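Local coordinates for protein cytosol aminopeptidase (Coxiella burnetii, PDB 3IJ3) that probably removes N-terminal amino acids from peptides as a manganese-dependent metalloaminopeptidase of the peptidase M17 family, at residues A[160-165]-A[288-293]; A[355-360]-A[446-451]; A[372-377]-A[398-403]. All coordinates share one frame; numbering follows the deposited sequence.

Contact 1: A[160-165]-A[288-293]; sequences RKRVTD and MLQQLP. With SO4 (sulfate ion), chain H.
K161 stays extended as far as CE, its CG anti to the backbone N (chi1 -172°), and bends only at its last torsion; that final turn carries NZ across to L289, whose O it meets at 2.9 Å from above the carbonyl plane. K161 NZ also forms a salt bridge with D165, one helical turn further on, 2.6 Å from D165 OD2 on the syn side of the carboxylate. The anti side of D165 OD2 receives Q290 NE2 at 2.8 Å, in a bond bent to 140° at the hydrogen, with the amide and carboxylate planes 78° apart. One carboxylate oxygen is therefore gripped by two donors, one from each segment. Beyond it, both methyls of L289 rest against the D165 carboxylate. The example illustrates how a helix end is tied to a neighbour: helix 275-289 finishes here in a Schellman motif, Q291 taking positive phi, while 160-165 belongs to the long helix 157-178. R162 folds back at chi2 and chi3 and brings its guanidinium beneath the Q290 amide, whose CD lies 3.5 Å above the plane, near the rim. A sulfate, probably from the crystallisation liquor, accepts a nearly straight bond from Q290 NE2 to O4 (2.8 Å) and lies close to R162 as well. R162 NH2 is salt-bridged to E478 of helix 470-481.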
loop_
_atom_site.group_PDB
_atom_site.type_symbol
_atom_site.label_atom_id
_atom_site.label_comp_id
_atom_site.label_asym_id
_atom_site.label_seq_id
_atom_site.Cartn_x
_atom_site.Cartn_y
_atom_site.Cartn_z
ATOM N N ARG A 160 18.668 50.527 8.857
ATOM C CA ARG A 160 19.352 49.559 9.710
ATOM C C ARG A 160 18.472 48.849 10.723
ATOM O O ARG A 160 18.528 47.610 10.826
ATOM C CB ARG A 160 20.524 50.246 10.394
ATOM C CG ARG A 160 21.526 49.342 11.095
ATOM C CD ARG A 160 22.767 50.199 11.420
ATOM N NE ARG A 160 23.417 50.710 10.193
ATOM C CZ ARG A 160 24.315 51.710 10.156
ATOM N NH1 ARG A 160 24.661 52.337 11.280
ATOM N NH2 ARG A 160 24.850 52.111 8.990
ATOM N N LYS A 161 17.665 49.609 11.467
ATOM C CA LYS A 161 16.802 49.011 12.482
ATOM C C LYS A 161 15.758 48.067 11.857
ATOM O O LYS A 161 15.569 46.932 12.309
ATOM C CB LYS A 161 16.079 50.077 13.312
ATOM C CG LYS A 161 15.303 49.483 14.526
ATOM C CD LYS A 161 14.370 50.468 15.186
ATOM C CE LYS A 161 13.849 49.946 16.514
ATOM N NZ LYS A 161 13.381 48.546 16.489
ATOM N N ARG A 162 15.060 48.541 10.834
ATOM C CA ARG A 162 14.014 47.717 10.225
ATOM C C ARG A 162 14.586 46.447 9.606
ATOM O O ARG A 162 14.019 45.360 9.769
ATOM C CB ARG A 162 13.291 48.506 9.161
ATOM C CG ARG A 162 12.078 47.814 8.595
ATOM C CD ARG A 162 10.917 47.815 9.527
ATOM N NE ARG A 162 10.479 49.181 9.840
ATOM C CZ ARG A 162 9.299 49.484 10.374
ATOM N NH1 ARG A 162 8.996 50.754 10.626
ATOM N NH2 ARG A 162 8.407 48.532 10.632
ATOM N N VAL A 163 15.681 46.567 8.866
ATOM C CA VAL A 163 16.284 45.389 8.251
ATOM C C VAL A 163 16.832 44.409 9.317
ATOM O O VAL A 163 16.639 43.194 9.207
ATOM C CB VAL A 163 17.371 45.779 7.212
ATOM C CG1 VAL A 163 18.171 44.548 6.802
ATOM C CG2 VAL A 163 16.723 46.475 6.010
ATOM N N THR A 164 17.476 44.951 10.349
ATOM C CA THR A 164 18.040 44.119 11.409
ATOM C C THR A 164 16.944 43.398 12.187
ATOM O O THR A 164 17.048 42.196 12.438
ATOM C CB THR A 164 18.912 44.933 12.384
ATOM O OG1 THR A 164 19.978 45.555 11.664
ATOM C CG2 THR A 164 19.505 44.018 13.469
ATOM N N ASP A 165 15.893 44.135 12.533
ATOM C CA ASP A 165 14.747 43.597 13.278
ATOM C C ASP A 165 14.170 42.404 12.485
ATOM O O ASP A 165 13.931 41.328 13.049
ATOM C CB ASP A 165 13.631 44.644 13.497
ATOM C CG ASP A 165 13.946 45.671 14.589
ATOM O OD1 ASP A 165 14.968 45.530 15.289
ATOM O OD2 ASP A 165 13.146 46.620 14.752
ATOM N N MET A 288 7.135 43.845 19.616
ATOM C CA MET A 288 7.876 44.422 20.750
ATOM C C MET A 288 9.065 45.283 20.304
ATOM O O MET A 288 9.309 46.375 20.858
ATOM C CB MET A 288 8.285 43.302 21.741
ATOM C CG MET A 288 7.052 42.651 22.435
ATOM S SD MET A 288 7.435 41.383 23.678
ATOM C CE MET A 288 8.028 39.984 22.679
ATOM N N LEU A 289 9.783 44.821 19.290
ATOM C CA LEU A 289 10.906 45.581 18.728
ATOM C C LEU A 289 10.475 46.932 18.186
ATOM O O LEU A 289 11.195 47.923 18.312
ATOM C CB LEU A 289 11.593 44.792 17.600
ATOM C CG LEU A 289 12.562 43.683 18.005
ATOM C CD1 LEU A 289 12.904 42.791 16.835
ATOM C CD2 LEU A 289 13.823 44.311 18.624
ATOM N N GLN A 290 9.313 46.954 17.557
ATOM C CA GLN A 290 8.770 48.157 16.934
ATOM C C GLN A 290 7.805 48.921 17.831
ATOM O O GLN A 290 7.233 49.946 17.433
ATOM C CB GLN A 290 8.089 47.755 15.633
ATOM C CG GLN A 290 9.045 47.216 14.585
ATOM C CD GLN A 290 9.791 48.317 13.850
ATOM O OE1 GLN A 290 9.207 49.348 13.505
ATOM N NE2 GLN A 290 11.079 48.098 13.579
ATOM N N GLN A 291 7.653 48.435 19.054
ATOM C CA GLN A 291 6.799 49.044 20.059
ATOM C C GLN A 291 5.412 49.416 19.550
ATOM O O GLN A 291 4.964 50.544 19.729
ATOM C CB GLN A 291 7.516 50.253 20.725
ATOM C CG GLN A 291 8.807 49.798 21.460
ATOM C CD GLN A 291 9.497 50.877 22.269
ATOM O OE1 GLN A 291 9.138 52.046 22.221
ATOM N NE2 GLN A 291 10.509 50.474 23.024
ATOM N N LEU A 292 4.740 48.466 18.920
ATOM C CA LEU A 292 3.390 48.686 18.436
ATOM C C LEU A 292 2.495 48.947 19.670
ATOM O O LEU A 292 2.630 48.250 20.687
ATOM C CB LEU A 292 2.926 47.451 17.678
ATOM C CG LEU A 292 1.669 47.600 16.835
ATOM C CD1 LEU A 292 1.937 48.530 15.656
ATOM C CD2 LEU A 292 1.193 46.223 16.358
ATOM N N PRO A 293 1.583 49.945 19.598
ATOM C CA PRO A 293 0.731 50.294 20.737
ATOM C C PRO A 293 -0.462 49.357 20.935
ATOM O O PRO A 293 -1.633 49.733 20.717
ATOM C CB PRO A 293 0.297 51.727 20.415
ATOM C CG PRO A 293 0.253 51.760 18.933
ATOM C CD PRO A 293 1.349 50.855 18.455
HETATM S S SO4 H . 12.086 51.715 12.272
HETATM O O1 SO4 H . 13.277 52.375 11.732
HETATM O O2 SO4 H . 11.849 52.177 13.641
HETATM O O3 SO4 H . 10.925 52.064 11.465
HETATM O O4 SO4 H . 12.279 50.272 12.269
#

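Contact 2: A[355-360]-A[446-451]; sequences IDFSTL and AHFDIF
D356 reaches H447 with a side chain that can be followed atom by atom. Its CB leaves the strand on the face shared with H447, S358 and D449; CG stands between the backbone N and the carbonyl carbon (chi1 80°), which turns the carboxylate toward the neighbouring strand. There CG lies in the plane of the imidazole, at its edge. D356 OD1 faces H447 ND1 in a hydrogen bond whose modelled length of 2.3 Å is doubtfully short, with carboxylate and ring planes 48° apart. D356 OD2 lies against H447 CB at 3.4 Å and takes its own hydrogen bond from the indole NE1 of W445; with a donor at each oxygen, the rotation of this buried carboxylate is probably fixed. Next along this face, the CB of S358 packs near H447 CE1, and past the end of the strand L360 CD2 touches D449 CB at 3.8 Å.

These side chains ride on two adjacent parallel strands, 353-359 and 445-454, in the mixed sheet of the M17 catalytic domain, their short segments running in nearly the same direction. The ladder alternates in the parallel manner: D356 bonds through N to A446 O and through O to F448 N, S358 likewise to F448 O and I450 N, and L360 N closes it on I450 O at 2.9 Å.

On the face of I355, F357 and T359, the rings of F357 and F448 run side by side, planes 13° apart but slid so that they barely overlap, with centroids 5.3 Å apart. CG2 of I355 meets the edge of the F448 ring at CD2 (3.8 Å). Further along, the T359 hydroxyl is hydrogen-bonded to D273, a residue of the lithium site seen in this structure.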
loop_
_atom_site.group_PDB
_atom_site.type_symbol
_atom_site.label_atom_id
_atom_site.label_comp_id
_atom_site.label_asym_id
_atom_site.label_seq_id
_atom_site.Cartn_x
_atom_site.Cartn_y
_atom_site.Cartn_z
ATOM N N ILE A 355 -4.832 35.975 16.246
ATOM C CA ILE A 355 -4.228 35.414 15.038
ATOM C C ILE A 355 -3.519 34.147 15.444
ATOM O O ILE A 355 -2.708 34.146 16.400
ATOM C CB ILE A 355 -3.198 36.328 14.367
ATOM C CG1 ILE A 355 -3.830 37.651 13.930
ATOM C CG2 ILE A 355 -2.571 35.604 13.130
ATOM C CD1 ILE A 355 -2.844 38.613 13.351
ATOM N N ASP A 356 -3.848 33.042 14.782
ATOM C CA ASP A 356 -3.144 31.779 15.032
ATOM C C ASP A 356 -2.348 31.319 13.811
ATOM O O ASP A 356 -2.680 31.634 12.660
ATOM C CB ASP A 356 -4.036 30.676 15.611
ATOM C CG ASP A 356 -4.875 29.972 14.606
ATOM O OD1 ASP A 356 -4.298 29.210 13.780
ATOM O OD2 ASP A 356 -6.130 30.073 14.708
ATOM N N PHE A 357 -1.256 30.620 14.100
ATOM C CA PHE A 357 -0.357 30.074 13.081
ATOM C C PHE A 357 -0.226 28.598 13.374
ATOM O O PHE A 357 0.079 28.206 14.513
ATOM C CB PHE A 357 1.021 30.704 13.150
ATOM C CG PHE A 357 1.046 32.162 12.792
ATOM C CD1 PHE A 357 1.205 32.553 11.472
ATOM C CD2 PHE A 357 0.933 33.119 13.765
ATOM C CE1 PHE A 357 1.255 33.892 11.132
ATOM C CE2 PHE A 357 0.951 34.483 13.433
ATOM C CZ PHE A 357 1.122 34.860 12.124
ATOM N N SER A 358 -0.469 27.796 12.360
ATOM C CA SER A 358 -0.407 26.361 12.491
ATOM C C SER A 358 0.233 25.757 11.260
ATOM O O SER A 358 0.057 26.239 10.175
ATOM C CB SER A 358 -1.822 25.829 12.664
ATOM O OG SER A 358 -1.809 24.457 12.951
ATOM N N THR A 359 1.034 24.720 11.448
ATOM C CA THR A 359 1.655 24.042 10.313
ATOM C C THR A 359 0.770 22.938 9.765
ATOM O O THR A 359 0.068 22.196 10.498
ATOM C CB THR A 359 3.014 23.448 10.654
ATOM O OG1 THR A 359 2.930 22.764 11.918
ATOM C CG2 THR A 359 4.071 24.541 10.723
ATOM N N LEU A 360 0.818 22.826 8.438
ATOM C CA LEU A 360 0.090 21.807 7.697
ATOM C C LEU A 360 0.804 20.481 7.767
ATOM O O LEU A 360 2.039 20.461 7.710
ATOM C CB LEU A 360 0.077 22.172 6.206
ATOM C CG LEU A 360 -0.807 23.325 5.815
ATOM C CD1 LEU A 360 -0.509 23.900 4.473
ATOM C CD2 LEU A 360 -2.265 22.819 5.922
ATOM N N ALA A 446 -8.111 35.375 12.738
ATOM C CA ALA A 446 -7.474 34.910 11.524
ATOM C C ALA A 446 -6.635 33.683 11.894
ATOM O O ALA A 446 -5.957 33.674 12.934
ATOM C CB ALA A 446 -6.558 36.004 10.884
ATOM N N HIS A 447 -6.727 32.658 11.062
ATOM C CA HIS A 447 -5.983 31.406 11.228
ATOM C C HIS A 447 -5.160 31.185 9.976
ATOM O O HIS A 447 -5.698 31.179 8.856
ATOM C CB HIS A 447 -6.969 30.262 11.439
ATOM C CG HIS A 447 -6.408 28.899 11.179
ATOM N ND1 HIS A 447 -5.534 28.270 12.038
ATOM C CD2 HIS A 447 -6.668 28.010 10.190
ATOM C CE1 HIS A 447 -5.218 27.088 11.546
ATOM N NE2 HIS A 447 -5.915 26.892 10.443
ATOM N N PHE A 448 -3.860 30.977 10.176
ATOM C CA PHE A 448 -2.940 30.733 9.109
ATOM C C PHE A 448 -2.434 29.293 9.135
ATOM O O PHE A 448 -1.939 28.811 10.191
ATOM C CB PHE A 448 -1.707 31.646 9.195
ATOM C CG PHE A 448 -1.972 33.045 8.791
ATOM C CD1 PHE A 448 -1.836 33.423 7.469
ATOM C CD2 PHE A 448 -2.359 33.991 9.714
ATOM C CE1 PHE A 448 -2.093 34.733 7.087
ATOM C CE2 PHE A 448 -2.610 35.311 9.329
ATOM C CZ PHE A 448 -2.481 35.668 8.029
ATOM N N ASP A 449 -2.599 28.600 8.014
ATOM C CA ASP A 449 -2.045 27.252 7.832
ATOM C C ASP A 449 -0.820 27.488 6.968
ATOM O O ASP A 449 -0.920 28.023 5.842
ATOM C CB ASP A 449 -3.008 26.304 7.144
ATOM C CG ASP A 449 -4.125 25.865 8.042
ATOM O OD1 ASP A 449 -3.872 25.736 9.249
ATOM O OD2 ASP A 449 -5.253 25.635 7.531
ATOM N N ILE A 450 0.338 27.119 7.495
ATOM C CA ILE A 450 1.606 27.346 6.787
ATOM C C ILE A 450 2.459 26.076 6.683
ATOM O O ILE A 450 2.323 25.169 7.512
ATOM C CB ILE A 450 2.430 28.430 7.541
ATOM C CG1 ILE A 450 2.744 27.963 8.967
ATOM C CG2 ILE A 450 1.700 29.775 7.578
ATOM C CD1 ILE A 450 3.673 28.909 9.750
ATOM N N PHE A 451 3.324 26.019 5.680
ATOM C CA PHE A 451 4.198 24.846 5.528
ATOM C C PHE A 451 5.521 25.044 6.330
ATOM O O PHE A 451 6.091 24.083 6.843
ATOM C CB PHE A 451 4.407 24.577 4.047
ATOM C CG PHE A 451 5.177 23.328 3.756
ATOM C CD1 PHE A 451 4.642 22.098 4.035
ATOM C CD2 PHE A 451 6.409 23.386 3.149
ATOM C CE1 PHE A 451 5.348 20.938 3.770
ATOM C CE2 PHE A 451 7.098 22.217 2.866
ATOM C CZ PHE A 451 6.563 21.012 3.181
#

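Contact 3: A[372-377]-A[398-403]; sequences LPALFA and WRLPLF
F376 and L400 make the closest apolar meeting here, with CZ of the F376 ring 3.5 Å from L400 CB. The ring edge also faces the backbone beyond: P401 O lies in its plane, 3.4 Å from F376 CE1. CD1 of L400 turns back to the methyl of A374, and CD2 of L372 rests on W398 CB. On the other face of this strand pair, where L375 also points, R399 extends fully from CG to NE, all its torsions near 180°, and so spans to A377, where R399 NH2 donates to A377 O at 3.2 Å; the oxygen lies in the guanidinium plane, though the donor stands above the carbonyl plane. Past the ladder's last bond a water accepts from A377 N and R399 NE and donates to L400 O (2.8 Å). What sets these side chains in register is a short parallel ladder: W398 N to P373 O, L375 N to W398 O, and L400 N to L375 O at 2.8 Å. D380 then holds R399 NH2 in a salt bridge, and W398 NE1 bonds to R399 O of the second subunit, an exchange returned by its counterpart. Helix 380-393 connects the two strands in a beta-alpha-beta unit and packs on the face of L375 and R399; helix 427-436 packs on F376 and L402, and strand 445-454 runs antiparallel along the other side of 374-377.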
loop_
_atom_site.group_PDB
_atom_site.type_symbol
_atom_site.label_atom_id
_atom_site.label_comp_id
_atom_site.label_asym_id
_atom_site.label_seq_id
_atom_site.Cartn_x
_atom_site.Cartn_y
_atom_site.Cartn_z
ATOM N N LEU A 372 2.526 28.884 -0.399
ATOM C CA LEU A 372 1.389 29.806 -0.326
ATOM C C LEU A 372 0.551 29.548 0.928
ATOM O O LEU A 372 -0.272 28.631 0.960
ATOM C CB LEU A 372 0.543 29.696 -1.609
ATOM C CG LEU A 372 -0.630 30.641 -1.781
ATOM C CD1 LEU A 372 -0.181 32.089 -1.575
ATOM C CD2 LEU A 372 -1.299 30.445 -3.166
ATOM N N PRO A 373 0.800 30.305 1.991
ATOM C CA PRO A 373 0.016 30.125 3.230
ATOM C C PRO A 373 -1.470 30.328 3.039
ATOM O O PRO A 373 -1.881 31.235 2.306
ATOM C CB PRO A 373 0.536 31.242 4.122
ATOM C CG PRO A 373 1.957 31.458 3.657
ATOM C CD PRO A 373 1.948 31.211 2.192
ATOM N N ALA A 374 -2.263 29.477 3.679
ATOM C CA ALA A 374 -3.698 29.585 3.668
ATOM C C ALA A 374 -4.170 30.452 4.816
ATOM O O ALA A 374 -3.743 30.280 5.959
ATOM C CB ALA A 374 -4.325 28.198 3.806
ATOM N N LEU A 375 -5.074 31.366 4.501
ATOM C CA LEU A 375 -5.692 32.251 5.475
ATOM C C LEU A 375 -7.156 31.939 5.612
ATOM O O LEU A 375 -7.878 31.822 4.600
ATOM C CB LEU A 375 -5.598 33.711 5.033
ATOM C CG LEU A 375 -6.459 34.768 5.770
ATOM C CD1 LEU A 375 -6.032 34.945 7.275
ATOM C CD2 LEU A 375 -6.416 36.117 5.049
ATOM N N PHE A 376 -7.595 31.772 6.845
ATOM C CA PHE A 376 -9.010 31.670 7.165
ATOM C C PHE A 376 -9.319 32.822 8.121
ATOM O O PHE A 376 -8.531 33.137 9.012
ATOM C CB PHE A 376 -9.373 30.361 7.865
ATOM C CG PHE A 376 -9.155 29.120 7.034
ATOM C CD1 PHE A 376 -10.223 28.524 6.358
ATOM C CD2 PHE A 376 -7.885 28.560 6.905
ATOM C CE1 PHE A 376 -10.026 27.365 5.611
ATOM C CE2 PHE A 376 -7.689 27.403 6.148
ATOM C CZ PHE A 376 -8.744 26.800 5.530
ATOM N N ALA A 377 -10.493 33.430 7.978
ATOM C CA ALA A 377 -10.880 34.482 8.891
ATOM C C ALA A 377 -12.396 34.500 9.051
ATOM O O ALA A 377 -13.139 34.308 8.083
ATOM C CB ALA A 377 -10.361 35.841 8.437
ATOM N N TRP A 398 -3.339 33.317 0.667
ATOM C CA TRP A 398 -4.563 33.129 -0.084
ATOM C C TRP A 398 -5.652 32.695 0.860
ATOM O O TRP A 398 -5.460 31.789 1.659
ATOM C CB TRP A 398 -4.368 32.081 -1.202
ATOM C CG TRP A 398 -5.497 32.086 -2.200
ATOM C CD1 TRP A 398 -6.627 31.275 -2.209
ATOM C CD2 TRP A 398 -5.647 32.981 -3.286
ATOM N NE1 TRP A 398 -7.432 31.631 -3.243
ATOM C CE2 TRP A 398 -6.864 32.670 -3.924
ATOM C CE3 TRP A 398 -4.866 34.030 -3.795
ATOM C CZ2 TRP A 398 -7.302 33.345 -5.059
ATOM C CZ3 TRP A 398 -5.317 34.712 -4.915
ATOM C CH2 TRP A 398 -6.520 34.366 -5.531
ATOM N N ARG A 399 -6.830 33.290 0.713
ATOM C CA ARG A 399 -7.933 32.954 1.610
ATOM C C ARG A 399 -8.657 31.661 1.193
ATOM O O ARG A 399 -8.949 31.452 -0.008
ATOM C CB ARG A 399 -8.948 34.086 1.647
ATOM C CG ARG A 399 -9.970 33.939 2.783
ATOM C CD ARG A 399 -11.105 34.963 2.711
ATOM N NE ARG A 399 -11.911 34.938 3.928
ATOM C CZ ARG A 399 -12.963 35.727 4.133
ATOM N NH1 ARG A 399 -13.335 36.594 3.206
ATOM N NH2 ARG A 399 -13.643 35.641 5.273
ATOM N N LEU A 400 -8.929 30.817 2.191
ATOM C CA LEU A 400 -9.748 29.616 2.029
ATOM C C LEU A 400 -10.985 29.836 2.909
ATOM O O LEU A 400 -10.942 30.608 3.860
ATOM C CB LEU A 400 -8.996 28.335 2.379
ATOM C CG LEU A 400 -7.875 27.953 1.394
ATOM C CD1 LEU A 400 -7.211 26.632 1.878
ATOM C CD2 LEU A 400 -8.372 27.800 -0.025
ATOM N N PRO A 401 -12.081 29.143 2.603
ATOM C CA PRO A 401 -13.331 29.413 3.306
ATOM C C PRO A 401 -13.666 28.612 4.548
ATOM O O PRO A 401 -13.333 27.418 4.647
ATOM C CB PRO A 401 -14.373 29.060 2.232
ATOM C CG PRO A 401 -13.740 27.866 1.530
ATOM C CD PRO A 401 -12.275 28.215 1.457
ATOM N N LEU A 402 -14.358 29.261 5.485
ATOM C CA LEU A 402 -14.927 28.571 6.643
ATOM C C LEU A 402 -16.323 28.168 6.119
ATOM O O LEU A 402 -17.345 28.821 6.423
ATOM C CB LEU A 402 -14.964 29.487 7.871
ATOM C CG LEU A 402 -13.639 29.810 8.534
ATOM C CD1 LEU A 402 -13.727 31.017 9.466
ATOM C CD2 LEU A 402 -13.087 28.595 9.276
ATOM N N PHE A 403 -16.343 27.135 5.256
ATOM C CA PHE A 403 -17.551 26.683 4.560
ATOM C C PHE A 403 -18.436 25.907 5.530
ATOM O O PHE A 403 -18.197 24.746 5.809
ATOM C CB PHE A 403 -17.170 25.873 3.339
ATOM C CG PHE A 403 -18.296 25.608 2.408
ATOM C CD1 PHE A 403 -18.948 26.654 1.776
ATOM C CD2 PHE A 403 -18.692 24.312 2.110
ATOM C CE1 PHE A 403 -19.988 26.415 0.904
ATOM C CE2 PHE A 403 -19.736 24.071 1.233
ATOM C CZ PHE A 403 -20.384 25.111 0.635
HETATM O O HOH W 1 -12.020 32.520 5.608
#

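How the contacts relate
Contacts 2 and 3 belong to one sheet of the catalytic domain, their centres 9 Å apart. Strand 445-454 lies between 353-359 and 374-377, parallel to the first and antiparallel to the second, with H447 N 2.8 Å from F376 O in a probable hydrogen bond. In sequence, contact 3 is nested inside the loop that contact 2 closes, and contact 1 comes before both. Contact 1, at the surface, is about 23 Å from contact 2 and 28 Å from contact 3, centre to centre, and joins helix 157-178 to the C-terminal end of helix 275-289. Helix 275-289 nonetheless links the regions, since its A280 and L283 pack on F357. The sheet thus runs from the lithium-site neighbourhood at contact 2 to a subunit interface at contact 3.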